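Local structure of TarM (Staphylococcus aureus subsp. aureus 21178, 4X7R) at residues T301-V306 with E476-E481; M22-K27 with F305-N310; S408-M413 with S429-D434. The protein belongs to the group 1 glycosyl transferase family and is built on the GT-B fold, with two Rossmann-like domains facing each other across a ligand-binding cleft. The protein carries 1 engineered substitution. All coordinates share one frame; numbering follows the deposited sequence.

Interaction 1: T301-V306 with E476-E481. With 3YW ((2S)-2,3-dihydroxypropyl 2-acetamido-2-deoxy-alpha-D-glucopyranoside), chain F.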
loop_
_atom_site.group_PDB
_atom_site.type_symbol
_atom_site.label_atom_id
_atom_site.label_comp_id
_atom_site.label_asym_id
_atom_site.label_seq_id
_atom_site.Cartn_x
_atom_site.Cartn_y
_atom_site.Cartn_z
ATOM N N THR A 301 -2.994 -11.588 19.378
ATOM C CA THR A 301 -1.706 -11.473 18.722
ATOM C C THR A 301 -1.614 -12.553 17.670
ATOM O O THR A 301 -1.784 -13.735 17.980
ATOM C CB THR A 301 -0.543 -11.600 19.714
ATOM O OG1 THR A 301 -0.552 -10.477 20.594
ATOM C CG2 THR A 301 0.817 -11.700 19.004
ATOM N N ILE A 302 -1.396 -12.153 16.418
ATOM C CA ILE A 302 -1.141 -13.112 15.344
ATOM C C ILE A 302 -0.064 -12.470 14.480
ATOM O O ILE A 302 -0.323 -11.451 13.870
ATOM C CB ILE A 302 -2.393 -13.562 14.496
ATOM C CG1 ILE A 302 -3.572 -14.029 15.354
ATOM C CG2 ILE A 302 -1.997 -14.654 13.474
ATOM C CD1 ILE A 302 -4.824 -14.449 14.547
ATOM N N SER A 303 1.118 -13.052 14.420
ATOM C CA SER A 303 2.227 -12.586 13.575
ATOM C C SER A 303 1.816 -12.616 12.102
ATOM O O SER A 303 0.978 -13.434 11.714
ATOM C CB SER A 303 3.414 -13.546 13.706
ATOM O OG SER A 303 4.434 -13.281 12.752
ATOM N N ASN A 304 2.489 -11.802 11.272
ATOM C CA ASN A 304 2.325 -11.914 9.823
ATOM C C ASN A 304 2.871 -13.288 9.461
ATOM O O ASN A 304 3.820 -13.769 10.116
ATOM C CB ASN A 304 3.228 -10.919 9.090
ATOM C CG ASN A 304 2.682 -9.534 9.009
ATOM O OD1 ASN A 304 1.533 -9.339 8.625
ATOM N ND2 ASN A 304 3.490 -8.554 9.412
ATOM N N PHE A 305 2.319 -13.901 8.390
ATOM C CA PHE A 305 2.861 -15.151 7.887
ATOM C C PHE A 305 4.241 -14.821 7.320
ATOM O O PHE A 305 4.460 -13.709 6.829
ATOM C CB PHE A 305 1.984 -15.715 6.769
ATOM C CG PHE A 305 0.779 -16.514 7.207
ATOM C CD1 PHE A 305 0.922 -17.818 7.688
ATOM C CD2 PHE A 305 -0.503 -15.975 7.113
ATOM C CE1 PHE A 305 -0.205 -18.583 8.031
ATOM C CE2 PHE A 305 -1.625 -16.735 7.463
ATOM C CZ PHE A 305 -1.467 -18.043 7.903
ATOM N N VAL A 306 5.156 -15.774 7.378
ATOM C CA VAL A 306 6.512 -15.592 6.882
ATOM C C VAL A 306 6.809 -16.582 5.747
ATOM O O VAL A 306 6.447 -17.762 5.830
ATOM C CB VAL A 306 7.568 -15.600 8.042
ATOM C CG1 VAL A 306 7.835 -16.998 8.574
ATOM C CG2 VAL A 306 8.858 -14.987 7.594
ATOM N N GLU A 476 12.050 -21.245 13.467
ATOM C CA GLU A 476 11.545 -21.736 14.730
ATOM C C GLU A 476 10.348 -20.982 15.315
ATOM O O GLU A 476 9.401 -21.617 15.781
ATOM C CB GLU A 476 12.673 -21.804 15.735
ATOM C CG GLU A 476 12.270 -22.543 16.977
ATOM C CD GLU A 476 13.320 -22.490 18.068
ATOM O OE1 GLU A 476 14.530 -22.458 17.735
ATOM O OE2 GLU A 476 12.927 -22.487 19.258
ATOM N N LYS A 477 10.378 -19.653 15.284
ATOM C CA LYS A 477 9.354 -18.877 15.946
ATOM C C LYS A 477 8.178 -18.397 15.115
ATOM O O LYS A 477 7.194 -17.929 15.699
ATOM C CB LYS A 477 10.007 -17.740 16.754
ATOM C CG LYS A 477 10.983 -18.268 17.827
ATOM C CD LYS A 477 11.637 -17.125 18.598
ATOM C CE LYS A 477 12.328 -17.562 19.872
ATOM N NZ LYS A 477 13.482 -18.457 19.601
ATOM N N TYR A 478 8.241 -18.529 13.772
ATOM C CA TYR A 478 7.169 -18.056 12.900
ATOM C C TYR A 478 6.622 -19.139 11.952
ATOM O O TYR A 478 6.414 -18.889 10.752
ATOM C CB TYR A 478 7.640 -16.811 12.128
ATOM C CG TYR A 478 8.016 -15.675 13.035
ATOM C CD1 TYR A 478 7.047 -14.813 13.536
ATOM C CD2 TYR A 478 9.317 -15.544 13.518
ATOM C CE1 TYR A 478 7.367 -13.818 14.456
ATOM C CE2 TYR A 478 9.656 -14.523 14.407
ATOM C CZ TYR A 478 8.682 -13.642 14.842
ATOM O OH TYR A 478 8.998 -12.665 15.740
ATOM N N SER A 479 6.353 -20.338 12.492
ATOM C CA SER A 479 5.840 -21.425 11.656
ATOM C C SER A 479 4.474 -21.071 11.069
ATOM O O SER A 479 3.637 -20.492 11.751
ATOM C CB SER A 479 5.790 -22.740 12.429
ATOM O OG SER A 479 4.658 -22.801 13.276
ATOM N N THR A 480 4.275 -21.405 9.800
ATOM C CA THR A 480 3.032 -21.190 9.054
ATOM C C THR A 480 1.892 -21.922 9.770
ATOM O O THR A 480 0.779 -21.388 9.859
ATOM C CB THR A 480 3.229 -21.729 7.637
ATOM O OG1 THR A 480 4.201 -20.894 7.009
ATOM C CG2 THR A 480 1.962 -21.723 6.826
ATOM N N GLU A 481 2.211 -23.121 10.341
ATOM C CA GLU A 481 1.243 -23.969 11.050
ATOM C C GLU A 481 0.678 -23.291 12.269
ATOM O O GLU A 481 -0.543 -23.276 12.417
ATOM C CB GLU A 481 1.826 -25.345 11.445
ATOM C CG GLU A 481 2.194 -26.230 10.267
ATOM C CD GLU A 481 3.623 -26.120 9.761
ATOM O OE1 GLU A 481 4.327 -25.133 10.090
ATOM O OE2 GLU A 481 4.050 -27.054 9.045
HETATM O O3A 3YW F . -0.095 2.296 7.265
HETATM C C4A 3YW F . 1.649 -0.951 6.590
HETATM C C5A 3YW F . 1.475 0.521 6.870
HETATM O O5 3YW F . 2.427 -3.554 8.033
HETATM C C6A 3YW F . 0.029 0.893 7.090
HETATM C C5 3YW F . 3.489 -4.510 7.914
HETATM C C6 3YW F . 2.839 -5.836 7.597
HETATM C C4 3YW F . 4.306 -4.492 9.203
HETATM O O6 3YW F . 1.922 -6.233 8.605
HETATM C C3 3YW F . 4.994 -3.135 9.314
HETATM O O4 3YW F . 5.300 -5.511 9.169
HETATM O O3 3YW F . 5.761 -3.029 10.513
HETATM O O7 3YW F . 4.287 0.184 10.929
HETATM C C7 3YW F . 4.833 0.231 9.832
HETATM C C8 3YW F . 5.712 1.377 9.429
HETATM N N2 3YW F . 4.689 -0.739 8.927
HETATM C C2 3YW F . 3.992 -1.985 9.201
HETATM C C1 3YW F . 2.840 -2.202 8.203
HETATM O O1 3YW F . 2.912 -1.473 7.011
HETATM O O2 3YW F . 2.004 1.265 5.772
HETATM O O HOH W 1 4.641 -18.106 8.610
#

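Interaction 2: M22-K27 with F305-N310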
loop_
_atom_site.group_PDB
_atom_site.type_symbol
_atom_site.label_atom_id
_atom_site.label_comp_id
_atom_site.label_asym_id
_atom_site.label_seq_id
_atom_site.Cartn_x
_atom_site.Cartn_y
_atom_site.Cartn_z
ATOM N N MET A 22 -0.831 -9.048 2.970
ATOM C CA MET A 22 -2.129 -9.500 2.486
ATOM C C MET A 22 -1.948 -10.548 1.390
ATOM O O MET A 22 -2.642 -11.560 1.402
ATOM C CB MET A 22 -2.954 -8.317 1.950
ATOM C CG MET A 22 -3.334 -7.318 3.012
ATOM S SD MET A 22 -4.295 -5.944 2.317
ATOM C CE MET A 22 -5.871 -6.782 2.047
ATOM N N PHE A 23 -1.003 -10.313 0.456
ATOM C CA PHE A 23 -0.690 -11.233 -0.648
ATOM C C PHE A 23 -0.180 -12.593 -0.137
ATOM O O PHE A 23 -0.554 -13.650 -0.676
ATOM C CB PHE A 23 0.370 -10.612 -1.583
ATOM C CG PHE A 23 -0.037 -9.411 -2.411
ATOM C CD1 PHE A 23 -1.332 -9.294 -2.912
ATOM C CD2 PHE A 23 0.887 -8.416 -2.729
ATOM C CE1 PHE A 23 -1.705 -8.190 -3.686
ATOM C CE2 PHE A 23 0.514 -7.317 -3.508
ATOM C CZ PHE A 23 -0.779 -7.215 -3.985
ATOM N N ASN A 24 0.707 -12.560 0.882
ATOM C CA ASN A 24 1.255 -13.777 1.453
ATOM C C ASN A 24 0.193 -14.488 2.287
ATOM O O ASN A 24 0.117 -15.712 2.227
ATOM C CB ASN A 24 2.531 -13.511 2.275
ATOM C CG ASN A 24 3.268 -14.791 2.576
ATOM O OD1 ASN A 24 3.449 -15.627 1.697
ATOM N ND2 ASN A 24 3.705 -14.981 3.813
ATOM N N ARG A 25 -0.651 -13.728 3.016
ATOM C CA ARG A 25 -1.758 -14.296 3.798
ATOM C C ARG A 25 -2.742 -14.993 2.873
ATOM O O ARG A 25 -3.265 -16.044 3.217
ATOM C CB ARG A 25 -2.491 -13.203 4.599
ATOM C CG ARG A 25 -3.323 -13.795 5.754
ATOM C CD ARG A 25 -4.278 -12.827 6.410
ATOM N NE ARG A 25 -3.596 -11.619 6.885
ATOM C CZ ARG A 25 -4.078 -10.393 6.737
ATOM N NH1 ARG A 25 -5.232 -10.199 6.117
ATOM N NH2 ARG A 25 -3.397 -9.348 7.187
ATOM N N SER A 26 -3.019 -14.390 1.696
ATOM C CA SER A 26 -3.947 -14.985 0.726
ATOM C C SER A 26 -3.392 -16.312 0.252
ATOM O O SER A 26 -4.117 -17.317 0.230
ATOM C CB SER A 26 -4.164 -14.048 -0.456
ATOM O OG SER A 26 -5.007 -14.718 -1.366
ATOM N N LYS A 27 -2.095 -16.341 -0.089
ATOM C CA LYS A 27 -1.429 -17.583 -0.527
ATOM C C LYS A 27 -1.561 -18.682 0.549
ATOM O O LYS A 27 -1.902 -19.811 0.224
ATOM C CB LYS A 27 0.055 -17.332 -0.854
ATOM C CG LYS A 27 0.773 -18.615 -1.287
ATOM C CD LYS A 27 2.248 -18.583 -1.069
ATOM C CE LYS A 27 2.668 -19.475 0.070
ATOM N NZ LYS A 27 3.707 -18.814 0.917
ATOM N N PHE A 305 2.319 -13.901 8.390
ATOM C CA PHE A 305 2.861 -15.151 7.887
ATOM C C PHE A 305 4.241 -14.821 7.320
ATOM O O PHE A 305 4.460 -13.709 6.829
ATOM C CB PHE A 305 1.984 -15.715 6.769
ATOM C CG PHE A 305 0.779 -16.514 7.207
ATOM C CD1 PHE A 305 0.922 -17.818 7.688
ATOM C CD2 PHE A 305 -0.503 -15.975 7.113
ATOM C CE1 PHE A 305 -0.205 -18.583 8.031
ATOM C CE2 PHE A 305 -1.625 -16.735 7.463
ATOM C CZ PHE A 305 -1.467 -18.043 7.903
ATOM N N VAL A 306 5.156 -15.774 7.378
ATOM C CA VAL A 306 6.512 -15.592 6.882
ATOM C C VAL A 306 6.809 -16.582 5.747
ATOM O O VAL A 306 6.447 -17.762 5.830
ATOM C CB VAL A 306 7.568 -15.600 8.042
ATOM C CG1 VAL A 306 7.835 -16.998 8.574
ATOM C CG2 VAL A 306 8.858 -14.987 7.594
ATOM N N LYS A 307 7.402 -16.079 4.662
ATOM C CA LYS A 307 7.735 -16.909 3.510
ATOM C C LYS A 307 9.186 -17.312 3.616
ATOM O O LYS A 307 10.073 -16.483 3.420
ATOM C CB LYS A 307 7.444 -16.172 2.189
ATOM C CG LYS A 307 7.532 -17.072 0.951
ATOM C CD LYS A 307 7.502 -16.263 -0.358
ATOM C CE LYS A 307 6.136 -15.931 -0.942
ATOM N NZ LYS A 307 5.410 -17.148 -1.405
ATOM N N ILE A 308 9.420 -18.566 3.985
ATOM C CA ILE A 308 10.763 -19.105 4.106
ATOM C C ILE A 308 11.120 -19.825 2.817
ATOM O O ILE A 308 10.671 -20.946 2.558
ATOM C CB ILE A 308 11.015 -19.939 5.393
ATOM C CG1 ILE A 308 10.818 -19.065 6.656
ATOM C CG2 ILE A 308 12.445 -20.539 5.389
ATOM C CD1 ILE A 308 10.187 -19.757 7.809
ATOM N N HIS A 309 11.892 -19.139 1.980
ATOM C CA HIS A 309 12.375 -19.690 0.721
ATOM C C HIS A 309 13.761 -20.274 1.032
ATOM O O HIS A 309 14.073 -20.508 2.202
ATOM C CB HIS A 309 12.436 -18.577 -0.348
ATOM C CG HIS A 309 13.088 -17.329 0.154
ATOM N ND1 HIS A 309 14.469 -17.268 0.268
ATOM C CD2 HIS A 309 12.571 -16.174 0.611
ATOM C CE1 HIS A 309 14.746 -16.083 0.771
ATOM N NE2 HIS A 309 13.649 -15.386 0.985
ATOM N N ASN A 310 14.583 -20.515 0.007
ATOM C CA ASN A 310 15.940 -21.021 0.196
ATOM C C ASN A 310 16.865 -19.855 0.529
ATOM O O ASN A 310 16.663 -18.751 0.034
ATOM C CB ASN A 310 16.416 -21.720 -1.062
ATOM C CG ASN A 310 15.920 -23.129 -1.160
ATOM O OD1 ASN A 310 14.791 -23.385 -1.594
ATOM N ND2 ASN A 310 16.755 -24.068 -0.743
HETATM O O HOH W 2 4.213 -17.654 4.347
HETATM O O HOH W 3 3.591 -11.947 5.286
#

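Interaction 3: S408-M413 with S429-D434. With UDP (uridine-5'-diphosphate), chain E.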
loop_
_atom_site.group_PDB
_atom_site.type_symbol
_atom_site.label_atom_id
_atom_site.label_comp_id
_atom_site.label_asym_id
_atom_site.label_seq_id
_atom_site.Cartn_x
_atom_site.Cartn_y
_atom_site.Cartn_z
ATOM N N SER A 408 10.755 -6.461 6.306
ATOM C CA SER A 408 12.068 -6.321 5.641
ATOM C C SER A 408 13.186 -6.871 6.512
ATOM O O SER A 408 14.048 -7.599 6.014
ATOM C CB SER A 408 12.350 -4.867 5.273
ATOM O OG SER A 408 11.895 -4.567 3.966
ATOM N N MET A 409 13.139 -6.572 7.831
ATOM C CA MET A 409 14.099 -7.101 8.811
ATOM C C MET A 409 13.984 -8.639 8.853
ATOM O O MET A 409 14.992 -9.333 8.753
ATOM C CB MET A 409 13.837 -6.508 10.201
ATOM C CG MET A 409 14.210 -5.034 10.311
ATOM S SD MET A 409 13.984 -4.414 11.995
ATOM C CE MET A 409 12.223 -3.998 11.959
ATOM N N ILE A 410 12.736 -9.151 8.922
ATOM C CA ILE A 410 12.449 -10.584 8.948
ATOM C C ILE A 410 12.925 -11.242 7.649
ATOM O O ILE A 410 13.558 -12.286 7.706
ATOM C CB ILE A 410 10.948 -10.848 9.236
ATOM C CG1 ILE A 410 10.589 -10.433 10.706
ATOM C CG2 ILE A 410 10.590 -12.345 8.954
ATOM C CD1 ILE A 410 9.013 -10.553 11.082
ATOM N N GLU A 411 12.663 -10.595 6.487
ATOM C CA GLU A 411 13.069 -11.084 5.155
ATOM C C GLU A 411 14.590 -11.206 5.062
ATOM O O GLU A 411 15.079 -12.229 4.602
ATOM C CB GLU A 411 12.533 -10.181 4.040
ATOM C CG GLU A 411 11.038 -10.330 3.800
ATOM C CD GLU A 411 10.415 -9.241 2.950
ATOM O OE1 GLU A 411 11.163 -8.553 2.216
ATOM O OE2 GLU A 411 9.179 -9.054 3.038
ATOM N N ALA A 412 15.327 -10.198 5.565
ATOM C CA ALA A 412 16.794 -10.186 5.587
ATOM C C ALA A 412 17.328 -11.351 6.407
ATOM O O ALA A 412 18.266 -12.021 5.984
ATOM C CB ALA A 412 17.296 -8.871 6.163
ATOM N N MET A 413 16.701 -11.620 7.556
ATOM C CA MET A 413 17.080 -12.719 8.445
ATOM C C MET A 413 16.850 -14.071 7.775
ATOM O O MET A 413 17.693 -14.969 7.908
ATOM C CB MET A 413 16.359 -12.603 9.784
ATOM C CG MET A 413 16.912 -11.464 10.625
ATOM S SD MET A 413 16.021 -11.166 12.154
ATOM C CE MET A 413 16.491 -12.595 13.089
ATOM N N SER A 429 12.864 -6.633 18.844
ATOM C CA SER A 429 13.248 -7.470 20.011
ATOM C C SER A 429 12.522 -8.811 20.068
ATOM O O SER A 429 12.911 -9.675 20.836
ATOM C CB SER A 429 13.104 -6.695 21.321
ATOM O OG SER A 429 11.764 -6.262 21.467
ATOM N N ASP A 430 11.480 -9.000 19.253
ATOM C CA ASP A 430 10.798 -10.292 19.186
ATOM C C ASP A 430 11.682 -11.293 18.475
ATOM O O ASP A 430 11.720 -12.464 18.870
ATOM C CB ASP A 430 9.500 -10.185 18.394
ATOM C CG ASP A 430 8.316 -9.687 19.170
ATOM O OD1 ASP A 430 8.511 -9.168 20.287
ATOM O OD2 ASP A 430 7.191 -9.872 18.698
ATOM N N PHE A 431 12.379 -10.849 17.414
ATOM C CA PHE A 431 13.163 -11.785 16.603
ATOM C C PHE A 431 14.670 -11.602 16.612
ATOM O O PHE A 431 15.389 -12.553 16.324
ATOM C CB PHE A 431 12.576 -11.878 15.183
ATOM C CG PHE A 431 12.266 -10.547 14.546
ATOM C CD1 PHE A 431 13.279 -9.767 13.998
ATOM C CD2 PHE A 431 10.958 -10.081 14.478
ATOM C CE1 PHE A 431 12.995 -8.532 13.423
ATOM C CE2 PHE A 431 10.677 -8.839 13.918
ATOM C CZ PHE A 431 11.698 -8.070 13.386
ATOM N N ILE A 432 15.161 -10.399 16.947
ATOM C CA ILE A 432 16.608 -10.198 17.014
ATOM C C ILE A 432 17.076 -10.619 18.406
ATOM O O ILE A 432 16.500 -10.167 19.394
ATOM C CB ILE A 432 17.065 -8.751 16.635
ATOM C CG1 ILE A 432 16.619 -8.369 15.191
ATOM C CG2 ILE A 432 18.595 -8.571 16.840
ATOM C CD1 ILE A 432 16.820 -6.882 14.836
ATOM N N GLU A 433 18.110 -11.490 18.476
ATOM C CA GLU A 433 18.730 -11.935 19.723
ATOM C C GLU A 433 20.087 -11.255 19.717
ATOM O O GLU A 433 20.979 -11.643 18.950
ATOM C CB GLU A 433 18.841 -13.469 19.792
ATOM C CG GLU A 433 17.477 -14.150 19.849
ATOM C CD GLU A 433 17.428 -15.623 20.222
ATOM O OE1 GLU A 433 18.318 -16.387 19.782
ATOM O OE2 GLU A 433 16.455 -16.022 20.902
ATOM N N ASP A 434 20.177 -10.141 20.458
ATOM C CA ASP A 434 21.349 -9.278 20.530
ATOM C C ASP A 434 22.620 -10.051 20.742
ATOM O O ASP A 434 22.681 -10.883 21.642
ATOM C CB ASP A 434 21.206 -8.193 21.617
ATOM C CG ASP A 434 22.366 -7.218 21.607
ATOM O OD1 ASP A 434 22.425 -6.379 20.691
ATOM O OD2 ASP A 434 23.246 -7.335 22.480
HETATM N N1 UDP E . 9.485 -3.733 -0.582
HETATM C C2 UDP E . 9.848 -4.217 -1.825
HETATM N N3 UDP E . 10.668 -3.391 -2.556
HETATM C C4 UDP E . 11.136 -2.147 -2.191
HETATM C C5 UDP E . 10.679 -1.684 -0.906
HETATM C C6 UDP E . 9.887 -2.473 -0.156
HETATM O O2 UDP E . 9.472 -5.299 -2.256
HETATM O O4 UDP E . 11.912 -1.539 -2.952
HETATM C "C1'" UDP E . 8.765 -4.673 0.314
HETATM C "C2'" UDP E . 9.676 -5.480 1.234
HETATM O "O2'" UDP E . 10.157 -6.644 0.581
HETATM C "C3'" UDP E . 8.722 -5.825 2.378
HETATM C "C4'" UDP E . 7.807 -4.606 2.442
HETATM O "O4'" UDP E . 7.908 -3.939 1.160
HETATM O "O3'" UDP E . 7.995 -7.048 2.250
HETATM C "C5'" UDP E . 8.119 -3.639 3.555
HETATM O "O5'" UDP E . 7.661 -4.257 4.778
HETATM P PA UDP E . 7.874 -3.671 6.257
HETATM O O1A UDP E . 6.999 -4.410 7.194
HETATM O O2A UDP E . 9.354 -3.833 6.638
HETATM O O3A UDP E . 7.500 -2.154 6.239
HETATM P PB UDP E . 6.206 -1.352 5.731
HETATM O O1B UDP E . 4.965 -2.161 6.008
HETATM O O2B UDP E . 6.309 -1.073 4.228
HETATM O O3B UDP E . 6.106 -0.050 6.501
#

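Interaction 1: T301-V306 with E476-E481
Y478 meets both S303 and V306, at the turn where helix 460-477 has just ended. Its ring offers an edge to S303: OG lies close to the ring plane, 3.1 Å from Y478 CD1. OG of S303 is anti to the backbone N (chi1 170°) and donates to N304 O at 2.8 Å; it is also hydrogen-bonded to the side-chain amide of Q405. On the other side of N304 in the sequence, V306 crosses Y478 at about a right angle and sets CG1 3.6 Å from Y478 CB, close to the carbonyl oxygen as well. That oxygen accepts a hydrogen bond from a water, 2.9 Å from Y478 O, which in turn accepts the backbone N-H of V306 at 2.7 Å. S479 follows at the N-cap position of helix 480-492, and then comes T480. Its OG1 also bonds this water, while CG2 lies 4.0 Å from F305 CE1, and its carbonyl oxygen sits at the edge of the F305 ring, near the ring plane and 3.5 Å from CE1. Between S303 and F305, N304 turns its amide to the bound 3YW, where ND2 and OD1 each form a weak bond with O6. The water therefore gathers one backbone N-H, one carbonyl and one hydroxyl where the two segments share no direct polar bond. With methyls and ring edges filling the rest, the chain carrying N304 beside the ligand rests on the join between the two last helices.

Interaction 2: M22-K27 with F305-N310
ND2 of N24 reaches the backbone at F305 and V306 through two waters. It donates to one at 2.8 Å, and that water gives a weak bond to V306 O. A second water, weakly held by the same ND2, donates to F305 O over a very short distance. ND2 also comes within 3.5 Å of F305 CB, with the amide standing nearly perpendicular to the phenyl ring (89°). The other end of the amide is engaged too: OD1 accepts a weak bond from K27 NZ at 3.3 Å, one turn further along the helix, and lies 3.8 Å from CE of K307. K27 and K307, each bent near its end, cross at about a right angle, with K27 NZ 3.3 Å from K307 NZ. Both are donors, so no bond joins them, and the like charges probably disfavour this approach. Deeper in, R25 sends CG, anti to its backbone N (chi1 -161°), against the edge of the F305 ring, 3.8 Å from CE2 and near the ring plane. Beyond CG the arginine turns elsewhere, and its NH2 forms a salt bridge with D226. The F305 ring is further enclosed by I483 and L484 of helix 480-492. The lysine amines thus lie at the outer end, with the water-bridged N24 between them and the buried phenylalanine. Helix 17-31, which follows the first strand of the N-terminal Rossmann-like domain, is here packed against the connection from strand 299-301 to strand 320-324, the interdomain linker of a GT-B fold.

Interaction 3: S408-M413 with S429-D434
I410 lies over one face of the F431 ring and crosses it at about a right angle. CG1 of I410 is 3.7 Å from the ring centroid and 16° off the normal, a CH-pi contact shifted slightly toward the rim. M413 approaches obliquely instead. Its SD stands 4.8 Å from the F431 centroid, 67° off the normal, a Met-aromatic contact whose nearest ring atom is CD1. M409 adds CB, 3.9 Å from F431 CE1 and likewise oblique. CG of F431 sits between its backbone N and carbonyl carbon (chi1 47°), the crowded position. The contact joins helix 407-414 of the C-terminal Rossmann-like domain to the short, weakly bonded helical turn at 428-431, with strand 419-422 between them in the chain; E411, with E403, fits the spacing of the E-X7-E motif found in many GT-B families. It faces the bound UDP: OE1 accepts from O2' at 2.7 Å and OE2 from O3' over a very short distance. At the start of the same helix the backbone N of S408 gives UDP O2A a nearly straight bond of 3.0 Å, where the helix end would probably favour the negative phosphate. On the side away from the nucleotide, the methyl CE of M413 ends 3.4 Å from F431 O, an oxygen that accepts a hydrogen bond from N437 ND2, and M413 SD meets I432 CG1 at 4.2 Å.

In the fold
Interactions 1 and 2 share F305 and V306, so the linker after strand 299-301 is held by the C-terminal helices and by helix 17-31. V306 also joins interaction 3: its CG2 meets I410 CG2 at 3.4 Å, and the hydroxyl of Y478 lies against F431. Interactions 1 and 3 are buried. The first mixes ring edges and methyls with a bridging water, whereas the last is mainly apolar across its segments, while S408 and E411 on the same helix bind UDP. Interaction 2 is only partly buried and runs out to a pair of lysines. Ligands border this cluster, with N304 at 3YW and helix 407-414 at UDP.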